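Local coordinates for protein aminofutalosine deaminase (Helicobacter pylori, PDB 7LKJ) that probably catalyses the metal-dependent hydrolytic deamination of aminofutalosine and adenosine, as a member of the amidohydrolase family, at residues 17-22 and 64-69; 75-80 and 131-136; 218-223 and 260-265; 224-229 and 276-281. All coordinates share one frame; numbering follows the deposited sequence.

Contact 1. Residues 17-22 and 64-69; sequences EIIGAS and QFFENS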
loop_
_atom_site.group_PDB
_atom_site.type_symbol
_atom_site.label_atom_id
_atom_site.label_comp_id
_atom_site.label_asym_id
_atom_site.label_seq_id
_atom_site.Cartn_x
_atom_site.Cartn_y
_atom_site.Cartn_z
ATOM N N GLU A 17 22.262 30.700 -2.858
ATOM C CA GLU A 17 22.785 29.700 -1.939
ATOM C C GLU A 17 22.939 28.382 -2.683
ATOM O O GLU A 17 22.333 28.165 -3.735
ATOM C CB GLU A 17 21.889 29.533 -0.706
ATOM C CG GLU A 17 20.638 28.711 -0.940
ATOM C CD GLU A 17 19.759 28.634 0.294
ATOM O OE1 GLU A 17 20.309 28.529 1.410
ATOM O OE2 GLU A 17 18.519 28.682 0.149
ATOM N N ILE A 18 23.759 27.497 -2.120
ATOM C CA ILE A 18 24.123 26.239 -2.758
ATOM C C ILE A 18 23.669 25.079 -1.882
ATOM O O ILE A 18 23.793 25.126 -0.653
ATOM C CB ILE A 18 25.643 26.167 -3.019
ATOM C CG1 ILE A 18 26.009 26.927 -4.284
ATOM C CG2 ILE A 18 26.110 24.735 -3.146
ATOM C CD1 ILE A 18 27.372 27.574 -4.231
ATOM N N ILE A 19 23.123 24.046 -2.522
ATOM C CA ILE A 19 22.726 22.817 -1.848
ATOM C C ILE A 19 23.087 21.635 -2.738
ATOM O O ILE A 19 22.955 21.704 -3.965
ATOM C CB ILE A 19 21.219 22.830 -1.526
ATOM C CG1 ILE A 19 20.751 21.478 -1.013
ATOM C CG2 ILE A 19 20.420 23.186 -2.763
ATOM C CD1 ILE A 19 19.323 21.502 -0.587
ATOM N N GLY A 20 23.541 20.552 -2.122
ATOM C CA GLY A 20 23.870 19.346 -2.862
ATOM C C GLY A 20 23.606 18.115 -2.029
ATOM O O GLY A 20 23.656 18.153 -0.795
ATOM N N ALA A 21 23.327 17.009 -2.714
ATOM C CA ALA A 21 23.035 15.740 -2.068
ATOM C C ALA A 21 23.828 14.630 -2.741
ATOM O O ALA A 21 24.388 14.802 -3.828
ATOM C CB ALA A 21 21.534 15.423 -2.107
ATOM N N SER A 22 23.873 13.474 -2.074
ATOM C CA SER A 22 24.544 12.313 -2.649
ATOM C C SER A 22 23.869 11.854 -3.933
ATOM O O SER A 22 24.522 11.262 -4.800
ATOM C CB SER A 22 24.577 11.172 -1.631
ATOM O OG SER A 22 25.597 11.375 -0.669
ATOM N N GLN A 64 25.499 24.020 1.511
ATOM C CA GLN A 64 25.222 22.883 2.377
ATOM C C GLN A 64 25.215 21.623 1.529
ATOM O O GLN A 64 24.600 21.597 0.458
ATOM C CB GLN A 64 23.877 23.038 3.098
ATOM C CG GLN A 64 23.693 24.360 3.824
ATOM C CD GLN A 64 22.278 24.893 3.708
ATOM O OE1 GLN A 64 22.064 26.028 3.281
ATOM N NE2 GLN A 64 21.302 24.072 4.084
ATOM N N PHE A 65 25.895 20.583 2.003
ATOM C CA PHE A 65 25.892 19.286 1.346
ATOM C C PHE A 65 25.246 18.259 2.262
ATOM O O PHE A 65 25.401 18.319 3.486
ATOM C CB PHE A 65 27.306 18.835 0.970
ATOM C CG PHE A 65 27.332 17.611 0.100
ATOM C CD1 PHE A 65 26.986 17.688 -1.239
ATOM C CD2 PHE A 65 27.689 16.379 0.624
ATOM C CE1 PHE A 65 27.004 16.563 -2.042
ATOM C CE2 PHE A 65 27.709 15.249 -0.174
ATOM C CZ PHE A 65 27.366 15.341 -1.508
ATOM N N PHE A 66 24.517 17.322 1.665
ATOM C CA PHE A 66 23.781 16.304 2.406
ATOM C C PHE A 66 24.230 14.932 1.919
ATOM O O PHE A 66 23.964 14.555 0.774
ATOM C CB PHE A 66 22.275 16.490 2.235
ATOM C CG PHE A 66 21.748 17.745 2.869
ATOM C CD1 PHE A 66 21.610 17.835 4.243
ATOM C CD2 PHE A 66 21.399 18.837 2.092
ATOM C CE1 PHE A 66 21.129 18.988 4.833
ATOM C CE2 PHE A 66 20.916 19.994 2.675
ATOM C CZ PHE A 66 20.781 20.068 4.048
ATOM N N GLU A 67 24.907 14.190 2.789
ATOM C CA GLU A 67 25.370 12.853 2.462
ATOM C C GLU A 67 24.270 11.838 2.743
ATOM O O GLU A 67 23.485 11.991 3.685
ATOM C CB GLU A 67 26.622 12.500 3.268
ATOM C CG GLU A 67 27.899 13.155 2.764
ATOM C CD GLU A 67 28.591 12.344 1.685
ATOM O OE1 GLU A 67 28.045 11.293 1.284
ATOM O OE2 GLU A 67 29.685 12.753 1.242
ATOM N N ASN A 68 24.226 10.794 1.916
ATOM C CA ASN A 68 23.181 9.772 1.980
ATOM C C ASN A 68 21.790 10.404 1.964
ATOM O O ASN A 68 20.901 10.040 2.735
ATOM C CB ASN A 68 23.368 8.881 3.209
ATOM C CG ASN A 68 24.820 8.530 3.455
ATOM O OD1 ASN A 68 25.577 8.280 2.518
ATOM N ND2 ASN A 68 25.218 8.513 4.722
ATOM N N SER A 69 21.610 11.370 1.068
ATOM C CA SER A 69 20.349 12.075 0.909
ATOM C C SER A 69 19.985 12.136 -0.568
ATOM O O SER A 69 20.812 11.888 -1.448
ATOM C CB SER A 69 20.417 13.491 1.498
ATOM O OG SER A 69 20.587 13.456 2.903
#
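Gly-20 and Phe-65 face each other at the centre of a parallel strand pair, part of the small four-stranded mixed sheet that amidohydrolases carry beside their barrel. Strand 62-66 lies at one edge of this sheet, and its short axis runs only 13° from that of strand 17-21. The backbone supplies most of the polar bonds. Gln-64 uses both of its main-chain groups, giving its N to Ile-18 O and receiving Gly-20 N on its own O at 3.0 Å. One step further on, Phe-66 N reaches Gly-20 O at 2.7 Å, while the last rung, from Ser-22 N to Phe-66 O, is weak.

Side-chain packing differs on the two faces. On one, Ile-19 puts its CD1 at the edge of the Phe-66 ring, 3.9 Å from CE2, and both side chains also touch Val-389 of strand 387-391. On the other, CG of Phe-65 stands anti to the backbone N (chi1 -171°), which brings the ring back toward Gly-20 of strand 17-21. There it lies obliquely along the Gly-20 and Ala-21 carbonyls, with CD1 3.4 Å from Gly-20 O. Tyr-51 meets this ring as well.

Side-chain polar bonds gather where both chains turn a corner. Lys-395 NZ pairs with the Glu-67 carboxylate and also bonds Ser-22 OG, the same oxygen that accepts Asn-68 N at 3.0 Å.

Contact 2. Residues 75-80 and 131-136; sequences FINAHT and GSVGAI. With FE (Fe (III) ion), chain E.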
loop_
_atom_site.group_PDB
_atom_site.type_symbol
_atom_site.label_atom_id
_atom_site.label_comp_id
_atom_site.label_asym_id
_atom_site.label_seq_id
_atom_site.Cartn_x
_atom_site.Cartn_y
_atom_site.Cartn_z
ATOM N N PHE A 75 7.107 17.905 -4.830
ATOM C CA PHE A 75 6.087 17.152 -5.536
ATOM C C PHE A 75 4.926 18.058 -5.935
ATOM O O PHE A 75 4.768 19.179 -5.443
ATOM C CB PHE A 75 5.583 15.995 -4.676
ATOM C CG PHE A 75 6.618 14.945 -4.409
ATOM C CD1 PHE A 75 7.302 14.347 -5.454
ATOM C CD2 PHE A 75 6.908 14.554 -3.114
ATOM C CE1 PHE A 75 8.256 13.380 -5.214
ATOM C CE2 PHE A 75 7.861 13.586 -2.865
ATOM C CZ PHE A 75 8.537 12.998 -3.917
ATOM N N ILE A 76 4.101 17.548 -6.844
ATOM C CA ILE A 76 2.898 18.234 -7.293
ATOM C C ILE A 76 1.743 17.252 -7.183
ATOM O O ILE A 76 1.736 16.214 -7.856
ATOM C CB ILE A 76 3.027 18.763 -8.731
ATOM C CG1 ILE A 76 4.093 19.859 -8.803
ATOM C CG2 ILE A 76 1.692 19.297 -9.220
ATOM C CD1 ILE A 76 5.408 19.397 -9.383
ATOM N N ASN A 77 0.773 17.576 -6.333
ATOM C CA ASN A 77 -0.418 16.755 -6.132
ATOM C C ASN A 77 -1.548 17.431 -6.899
ATOM O O ASN A 77 -2.135 18.405 -6.429
ATOM C CB ASN A 77 -0.733 16.628 -4.644
ATOM C CG ASN A 77 -1.675 15.484 -4.340
ATOM O OD1 ASN A 77 -2.191 14.833 -5.245
ATOM N ND2 ASN A 77 -1.903 15.235 -3.056
ATOM N N ALA A 78 -1.862 16.905 -8.079
ATOM C CA ALA A 78 -2.736 17.635 -8.986
ATOM C C ALA A 78 -4.219 17.448 -8.693
ATOM O O ALA A 78 -5.038 18.175 -9.268
ATOM C CB ALA A 78 -2.437 17.225 -10.428
ATOM N N HIS A 79 -4.590 16.511 -7.822
ATOM C CA HIS A 79 -5.999 16.227 -7.551
ATOM C C HIS A 79 -6.170 15.856 -6.085
ATOM O O HIS A 79 -5.743 14.779 -5.662
ATOM C CB HIS A 79 -6.519 15.111 -8.455
ATOM C CG HIS A 79 -8.010 15.079 -8.565
ATOM N ND1 HIS A 79 -8.731 16.081 -9.177
ATOM C CD2 HIS A 79 -8.915 14.168 -8.137
ATOM C CE1 HIS A 79 -10.018 15.786 -9.125
ATOM N NE2 HIS A 79 -10.157 14.631 -8.498
ATOM N N THR A 80 -6.776 16.754 -5.309
ATOM C CA THR A 80 -7.005 16.519 -3.888
ATOM C C THR A 80 -8.131 17.424 -3.415
ATOM O O THR A 80 -8.123 18.629 -3.687
ATOM C CB THR A 80 -5.749 16.760 -3.058
ATOM O OG1 THR A 80 -6.083 16.740 -1.665
ATOM C CG2 THR A 80 -5.238 18.080 -3.375
ATOM N N GLY A 131 4.877 20.615 -2.827
ATOM C CA GLY A 131 4.936 22.064 -2.816
ATOM C C GLY A 131 3.860 22.740 -3.639
ATOM O O GLY A 131 3.546 23.912 -3.411
ATOM N N SER A 132 3.275 22.015 -4.588
ATOM C CA SER A 132 2.209 22.548 -5.422
ATOM C C SER A 132 1.082 21.532 -5.473
ATOM O O SER A 132 1.323 20.329 -5.601
ATOM C CB SER A 132 2.703 22.858 -6.837
ATOM O OG SER A 132 3.906 23.604 -6.804
ATOM N N VAL A 133 -0.149 22.018 -5.355
ATOM C CA VAL A 133 -1.319 21.155 -5.297
ATOM C C VAL A 133 -2.438 21.732 -6.158
ATOM O O VAL A 133 -2.657 22.947 -6.175
ATOM C CB VAL A 133 -1.776 20.938 -3.844
ATOM C CG1 VAL A 133 -2.690 19.833 -3.805
ATOM C CG2 VAL A 133 -0.615 20.538 -2.980
ATOM N N GLY A 134 -3.160 20.852 -6.853
ATOM C CA GLY A 134 -4.381 21.217 -7.550
ATOM C C GLY A 134 -5.643 20.843 -6.798
ATOM O O GLY A 134 -6.150 19.724 -6.933
ATOM N N ALA A 135 -6.165 21.780 -6.008
ATOM C CA ALA A 135 -7.269 21.512 -5.096
ATOM C C ALA A 135 -8.612 21.739 -5.780
ATOM O O ALA A 135 -8.819 22.762 -6.440
ATOM C CB ALA A 135 -7.160 22.399 -3.855
ATOM N N ILE A 136 -9.517 20.778 -5.616
ATOM C CA ILE A 136 -10.889 20.888 -6.097
ATOM C C ILE A 136 -11.755 21.441 -4.975
ATOM O O ILE A 136 -11.768 20.899 -3.863
ATOM C CB ILE A 136 -11.415 19.522 -6.568
ATOM C CG1 ILE A 136 -10.460 18.903 -7.593
ATOM C CG2 ILE A 136 -12.823 19.652 -7.129
ATOM C CD1 ILE A 136 -10.636 19.437 -8.990
HETATM FE FE FE E . -11.654 13.484 -7.409
#
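A beta bulge interrupts the pairing between Asn-77, which is level with Val-133, and Thr-80, which is level with Ala-135: strand 75-80 spends one residue more than its neighbour over this span. These are the first two parallel strands of the TIM barrel, their short axes 5° apart. Phe-75 O receives Gly-131 N at 3.0 Å and, weakly, Ser-132 N. The bonds of Asn-77 follow, its N to Ser-132 O at 2.9 Å and its O from Gly-134 N at 2.7 Å. Across the bulge the bond from Thr-80 N to Gly-134 O is weak, and pairing recovers where Ile-136 N meets Thr-80 O at 3.2 Å.

Beside the bulge, His-79 has its CG anti to the backbone N (chi1 -161°), sending the imidazole beyond the strand to the iron, which NE2 binds at 2.2 Å. Ile-136 packs its CG1 against the imidazole, 3.5 Å from His-79 CE1. The buried amide of Asn-77 is held from elsewhere, by Thr-327 and Gln-125.

His-221 NE2 binds the same iron, and His-81 and Asp-328 also belong to the iron site. His-79 thus binds metal through NE2 while Ile-136 covers its ND1 and CE1 side, an apolar flank that may limit how the ring turns.

Contact 3. Residues 218-223 and 260-265; sequences LSTHFL and NDYIDM. With FE (Fe (III) ion), chain E.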
loop_
_atom_site.group_PDB
_atom_site.type_symbol
_atom_site.label_atom_id
_atom_site.label_comp_id
_atom_site.label_asym_id
_atom_site.label_seq_id
_atom_site.Cartn_x
_atom_site.Cartn_y
_atom_site.Cartn_z
ATOM N N LEU A 218 -9.089 23.359 -16.845
ATOM C CA LEU A 218 -10.267 22.527 -16.652
ATOM C C LEU A 218 -9.832 21.173 -16.112
ATOM O O LEU A 218 -8.943 20.533 -16.679
ATOM C CB LEU A 218 -11.049 22.345 -17.954
ATOM C CG LEU A 218 -11.604 23.594 -18.638
ATOM C CD1 LEU A 218 -11.512 23.436 -20.133
ATOM C CD2 LEU A 218 -13.045 23.831 -18.224
ATOM N N SER A 219 -10.424 20.759 -15.000
ATOM C CA SER A 219 -10.284 19.394 -14.521
ATOM C C SER A 219 -11.659 18.747 -14.477
ATOM O O SER A 219 -12.673 19.423 -14.288
ATOM C CB SER A 219 -9.631 19.333 -13.139
ATOM O OG SER A 219 -10.608 19.197 -12.126
ATOM N N THR A 220 -11.687 17.430 -14.655
ATOM C CA THR A 220 -12.953 16.715 -14.626
ATOM C C THR A 220 -12.692 15.251 -14.308
ATOM O O THR A 220 -11.638 14.703 -14.644
ATOM C CB THR A 220 -13.714 16.862 -15.954
ATOM O OG1 THR A 220 -15.098 16.549 -15.753
ATOM C CG2 THR A 220 -13.137 15.954 -17.032
ATOM N N HIS A 221 -13.656 14.635 -13.631
ATOM C CA HIS A 221 -13.634 13.204 -13.365
ATOM C C HIS A 221 -14.317 12.500 -14.531
ATOM O O HIS A 221 -15.473 12.802 -14.850
ATOM C CB HIS A 221 -14.338 12.877 -12.048
ATOM C CG HIS A 221 -13.864 13.691 -10.884
ATOM N ND1 HIS A 221 -14.111 15.042 -10.767
ATOM C CD2 HIS A 221 -13.171 13.340 -9.775
ATOM C CE1 HIS A 221 -13.584 15.490 -9.642
ATOM N NE2 HIS A 221 -13.009 14.476 -9.020
ATOM N N PHE A 222 -13.611 11.570 -15.166
ATOM C CA PHE A 222 -14.106 10.920 -16.371
ATOM C C PHE A 222 -14.030 9.409 -16.229
ATOM O O PHE A 222 -12.996 8.873 -15.818
ATOM C CB PHE A 222 -13.307 11.375 -17.597
ATOM C CG PHE A 222 -13.831 10.840 -18.897
ATOM C CD1 PHE A 222 -15.096 11.184 -19.340
ATOM C CD2 PHE A 222 -13.057 9.998 -19.677
ATOM C CE1 PHE A 222 -15.583 10.695 -20.538
ATOM C CE2 PHE A 222 -13.536 9.506 -20.876
ATOM C CZ PHE A 222 -14.802 9.855 -21.307
ATOM N N LEU A 223 -15.125 8.737 -16.600
ATOM C CA LEU A 223 -15.306 7.287 -16.533
ATOM C C LEU A 223 -14.514 6.622 -15.414
ATOM O O LEU A 223 -13.609 5.822 -15.672
ATOM C CB LEU A 223 -14.947 6.661 -17.883
ATOM C CG LEU A 223 -15.823 7.147 -19.041
ATOM C CD1 LEU A 223 -15.433 6.471 -20.344
ATOM C CD2 LEU A 223 -17.299 6.922 -18.732
ATOM N N ASN A 260 -17.891 10.089 -26.544
ATOM C CA ASN A 260 -17.279 11.180 -27.292
ATOM C C ASN A 260 -18.034 12.492 -27.128
ATOM O O ASN A 260 -17.429 13.559 -27.276
ATOM C CB ASN A 260 -17.183 10.817 -28.773
ATOM C CG ASN A 260 -16.188 9.703 -29.035
ATOM O OD1 ASN A 260 -15.350 9.392 -28.189
ATOM N ND2 ASN A 260 -16.276 9.097 -30.213
ATOM N N ASP A 261 -19.332 12.441 -26.819
ATOM C CA ASP A 261 -20.093 13.677 -26.662
ATOM C C ASP A 261 -19.637 14.462 -25.439
ATOM O O ASP A 261 -19.665 15.697 -25.452
ATOM C CB ASP A 261 -21.587 13.368 -26.571
ATOM C CG ASP A 261 -22.442 14.618 -26.600
ATOM O OD1 ASP A 261 -22.023 15.611 -27.231
ATOM O OD2 ASP A 261 -23.534 14.607 -25.993
ATOM N N TYR A 262 -19.217 13.770 -24.379
ATOM C CA TYR A 262 -18.677 14.461 -23.215
ATOM C C TYR A 262 -17.266 14.967 -23.487
ATOM O O TYR A 262 -16.887 16.043 -23.016
ATOM C CB TYR A 262 -18.689 13.537 -21.996
ATOM C CG TYR A 262 -18.270 14.211 -20.706
ATOM C CD1 TYR A 262 -19.140 15.047 -20.021
ATOM C CD2 TYR A 262 -17.000 14.012 -20.176
ATOM C CE1 TYR A 262 -18.762 15.666 -18.842
ATOM C CE2 TYR A 262 -16.612 14.626 -18.997
ATOM C CZ TYR A 262 -17.498 15.452 -18.335
ATOM O OH TYR A 262 -17.119 16.067 -17.162
ATOM N N ILE A 263 -16.482 14.200 -24.246
ATOM C CA ILE A 263 -15.085 14.554 -24.483
ATOM C C ILE A 263 -14.988 15.765 -25.405
ATOM O O ILE A 263 -14.243 16.713 -25.131
ATOM C CB ILE A 263 -14.322 13.349 -25.060
ATOM C CG1 ILE A 263 -14.328 12.182 -24.071
ATOM C CG2 ILE A 263 -12.897 13.741 -25.423
ATOM C CD1 ILE A 263 -13.956 10.852 -24.692
ATOM N N ASP A 264 -15.740 15.750 -26.510
ATOM C CA ASP A 264 -15.654 16.809 -27.512
ATOM C C ASP A 264 -16.017 18.187 -26.973
ATOM O O ASP A 264 -15.730 19.186 -27.641
ATOM C CB ASP A 264 -16.550 16.474 -28.706
ATOM C CG ASP A 264 -16.140 15.190 -29.398
ATOM O OD1 ASP A 264 -15.110 14.603 -29.001
ATOM O OD2 ASP A 264 -16.846 14.768 -30.338
ATOM N N MET A 265 -16.637 18.272 -25.794
ATOM C CA MET A 265 -16.869 19.576 -25.185
ATOM C C MET A 265 -15.566 20.217 -24.728
ATOM O O MET A 265 -15.472 21.447 -24.657
ATOM C CB MET A 265 -17.838 19.445 -24.011
ATOM C CG MET A 265 -19.246 19.049 -24.412
ATOM S SD MET A 265 -20.337 18.859 -22.989
ATOM C CE MET A 265 -19.191 18.245 -21.758
HETATM FE FE FE E . -11.654 13.484 -7.409
#
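Phe-222 and Ile-263 are the residues whose CA atoms come nearest, 8.9 Å apart, so strand 218-222 and the helical turn 260-263 meet through side chains alone. The strand is the fifth of the TIM barrel, and its residues alternate: Thr-220 and Phe-222 send their CB atoms toward the helix, while His-221 points the other way, into the barrel.

Tyr-262 spans the gap. Its CG lies anti to the backbone N (chi1 -174°), and the ring reaches out until OH donates to Thr-220 OG1, which approaches in the plane of the ring at its edge, 2.5 Å from OH. The same threonine oxygen is also bonded to Val-193 O on the adjoining strand. The rings of Tyr-262 and Phe-222 are almost parallel, their planes 3° apart, and meet at their rims without stacking, with Phe-222 CD1 3.5 Å from Tyr-262 CD2. Ile-263 approaches roughly perpendicular to Phe-222, bringing CD1 to 3.6 Å from Phe-222 CZ, and Ile-287 of helix 281-291 touches both of these side chains.

On the inner side, His-221 NE2 binds the iron at 2.3 Å. On the side of the strand turned away from this metal ligand, the buried Thr-220 hydroxyl accepts from Tyr-262 OH and is bonded to Val-193 O, so its polar group is satisfied within an otherwise apolar contact.

Contact 4. Residues 224-229 and 276-281; sequences ESLEEL and NQFASL. With EDO (1,2-ethanediol), chain G.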
loop_
_atom_site.group_PDB
_atom_site.type_symbol
_atom_site.label_atom_id
_atom_site.label_comp_id
_atom_site.label_asym_id
_atom_site.label_seq_id
_atom_site.Cartn_x
_atom_site.Cartn_y
_atom_site.Cartn_z
ATOM N N GLU A 224 -14.856 6.946 -14.167
ATOM C CA GLU A 224 -14.168 6.394 -13.008
ATOM C C GLU A 224 -14.738 5.051 -12.564
ATOM O O GLU A 224 -14.061 4.310 -11.841
ATOM C CB GLU A 224 -14.231 7.404 -11.852
ATOM C CG GLU A 224 -13.572 6.968 -10.552
ATOM C CD GLU A 224 -13.864 7.919 -9.408
ATOM O OE1 GLU A 224 -13.177 7.835 -8.368
ATOM O OE2 GLU A 224 -14.779 8.756 -9.552
ATOM N N SER A 225 -15.938 4.694 -13.017
ATOM C CA SER A 225 -16.633 3.511 -12.535
ATOM C C SER A 225 -17.213 2.727 -13.704
ATOM O O SER A 225 -17.357 3.240 -14.817
ATOM C CB SER A 225 -17.747 3.878 -11.550
ATOM O OG SER A 225 -18.361 5.103 -11.909
ATOM N N LEU A 226 -17.554 1.465 -13.429
ATOM C CA LEU A 226 -18.292 0.666 -14.401
ATOM C C LEU A 226 -19.747 1.104 -14.496
ATOM O O LEU A 226 -20.375 0.940 -15.549
ATOM C CB LEU A 226 -18.205 -0.815 -14.030
ATOM C CG LEU A 226 -18.968 -1.813 -14.903
ATOM C CD1 LEU A 226 -18.486 -1.750 -16.343
ATOM C CD2 LEU A 226 -18.832 -3.222 -14.347
ATOM N N GLU A 227 -20.294 1.677 -13.421
ATOM C CA GLU A 227 -21.654 2.198 -13.485
ATOM C C GLU A 227 -21.720 3.455 -14.337
ATOM O O GLU A 227 -22.737 3.712 -14.993
ATOM C CB GLU A 227 -22.175 2.490 -12.078
ATOM C CG GLU A 227 -22.282 1.268 -11.185
ATOM C CD GLU A 227 -21.111 1.141 -10.231
ATOM O OE1 GLU A 227 -19.990 1.549 -10.605
ATOM O OE2 GLU A 227 -21.310 0.632 -9.108
ATOM N N GLU A 228 -20.647 4.246 -14.339
ATOM C CA GLU A 228 -20.599 5.444 -15.165
ATOM C C GLU A 228 -20.442 5.116 -16.645
ATOM O O GLU A 228 -20.958 5.852 -17.494
ATOM C CB GLU A 228 -19.453 6.337 -14.686
ATOM C CG GLU A 228 -19.201 7.583 -15.511
ATOM C CD GLU A 228 -18.162 8.484 -14.874
ATOM O OE1 GLU A 228 -17.914 8.334 -13.658
ATOM O OE2 GLU A 228 -17.589 9.332 -15.586
ATOM N N LEU A 229 -19.760 4.018 -16.979
ATOM C CA LEU A 229 -19.590 3.675 -18.385
ATOM C C LEU A 229 -20.896 3.176 -19.000
ATOM O O LEU A 229 -21.325 3.672 -20.047
ATOM C CB LEU A 229 -18.493 2.624 -18.548
ATOM C CG LEU A 229 -18.309 2.102 -19.974
ATOM C CD1 LEU A 229 -17.657 3.171 -20.835
ATOM C CD2 LEU A 229 -17.482 0.826 -19.994
ATOM N N ASN A 276 -10.215 7.754 -15.206
ATOM C CA ASN A 276 -10.255 7.166 -16.552
ATOM C C ASN A 276 -9.848 5.692 -16.573
ATOM O O ASN A 276 -9.273 5.214 -17.554
ATOM C CB ASN A 276 -9.368 7.950 -17.529
ATOM C CG ASN A 276 -9.408 9.443 -17.296
ATOM O OD1 ASN A 276 -10.272 10.144 -17.823
ATOM N ND2 ASN A 276 -8.456 9.946 -16.519
ATOM N N GLN A 277 -10.152 4.944 -15.508
ATOM C CA GLN A 277 -9.826 3.519 -15.514
ATOM C C GLN A 277 -10.760 2.710 -16.403
ATOM O O GLN A 277 -10.430 1.572 -16.751
ATOM C CB GLN A 277 -9.848 2.946 -14.096
ATOM C CG GLN A 277 -9.278 3.866 -13.043
ATOM C CD GLN A 277 -10.354 4.694 -12.388
ATOM O OE1 GLN A 277 -11.379 4.984 -12.998
ATOM N NE2 GLN A 277 -10.132 5.080 -11.140
ATOM N N PHE A 278 -11.911 3.264 -16.778
ATOM C CA PHE A 278 -12.885 2.552 -17.595
ATOM C C PHE A 278 -13.000 3.139 -18.993
ATOM O O PHE A 278 -13.898 2.754 -19.749
ATOM C CB PHE A 278 -14.250 2.547 -16.906
ATOM C CG PHE A 278 -14.370 1.524 -15.813
ATOM C CD1 PHE A 278 -14.079 1.854 -14.501
ATOM C CD2 PHE A 278 -14.759 0.227 -16.103
ATOM C CE1 PHE A 278 -14.183 0.912 -13.493
ATOM C CE2 PHE A 278 -14.864 -0.721 -15.101
ATOM C CZ PHE A 278 -14.577 -0.378 -13.794
ATOM N N ALA A 279 -12.116 4.066 -19.352
ATOM C CA ALA A 279 -12.051 4.573 -20.714
ATOM C C ALA A 279 -11.259 3.601 -21.578
ATOM O O ALA A 279 -10.137 3.222 -21.231
ATOM C CB ALA A 279 -11.407 5.958 -20.742
ATOM N N SER A 280 -11.843 3.200 -22.702
ATOM C CA SER A 280 -11.181 2.273 -23.603
ATOM C C SER A 280 -10.111 2.998 -24.415
ATOM O O SER A 280 -10.013 4.229 -24.408
ATOM C CB SER A 280 -12.195 1.605 -24.528
ATOM O OG SER A 280 -13.091 2.558 -25.071
ATOM N N LEU A 281 -9.284 2.211 -25.107
ATOM C CA LEU A 281 -8.220 2.792 -25.921
ATOM C C LEU A 281 -8.783 3.745 -26.968
ATOM O O LEU A 281 -8.177 4.782 -27.265
ATOM C CB LEU A 281 -7.404 1.686 -26.589
ATOM C CG LEU A 281 -6.229 2.178 -27.435
ATOM C CD1 LEU A 281 -5.038 2.508 -26.551
ATOM C CD2 LEU A 281 -5.857 1.153 -28.492
HETATM C C1 EDO G . -13.574 -0.666 -21.979
HETATM O O1 EDO G . -14.270 0.585 -21.920
HETATM C C2 EDO G . -12.331 -0.595 -21.100
HETATM O O2 EDO G . -12.711 -0.360 -19.740
#
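Phe-278 lies flat beneath the peptide that joins Ser-225 to Leu-226, where two of the loops that follow strands of the TIM barrel come together at the start of helix 226-234. Ser-225 is the N-cap of this helix, and its OG receives a weak capping bond from Glu-228 N.

The ring and the helix start form the tight part. Leu-226 N sits 3.4 Å above the middle of the Phe-278 ring, and Ser-225 C lies over the same face, displaced toward the rim. Leu-226 adds its CB at 3.5 Å from Phe-278 CE2, while Glu-224 O approaches the edge, near the ring plane. CG of Phe-278 is anti to its carbonyl carbon (chi1 -79°), which lays the ring face under the Ser-225 to Leu-226 peptide.

Beside this stack, Glu-224 and Gln-277 run alongside each other in the same direction, amide and carboxylate planes 16° apart. Glu-224 O and Gln-277 OE1 do not bond as modelled, both being acceptors; Ser-307 OG serves the carbonyl instead. The nearest side-chain atom of the extended Glu-224 is about 6 Å from the bound iron.

Toward solvent the contact thins. Leu-226 is itself exposed, and on the Leu-229 side the next helical turn offers little more than Leu-229 CD1, 3.9 Å from Phe-278 O. An ethanediol, probably from the crystallisation liquor, occupies this margin: its O2 bonds only weakly to the carbonyl of Phe-278, and its O1 donates to Phe-278 O at 3.1 Å.

How the contacts relate
The four contacts trace the chain from the small sheet to the catalytic barrel. Contact 1 closes before contact 2 opens, and strand 62-66 is followed, after a corner at residues 67-68, by strand 69-81, although the two centres are 26 Å apart. Contacts 2 and 3 belong to the same barrel sheet, with centres 20 Å apart; they touch at the iron, to which each supplies a histidine. Contacts 3 and 4 interlock: their segments alternate along the chain, their centres are 12 Å apart, and Phe-222 O probably accepts a hydrogen bond from Asn-276 N. Three contacts thus converge around the metal site, whereas the centre of contact 1 lies about 44 Å from those of contacts 3 and 4, across the chain's centre.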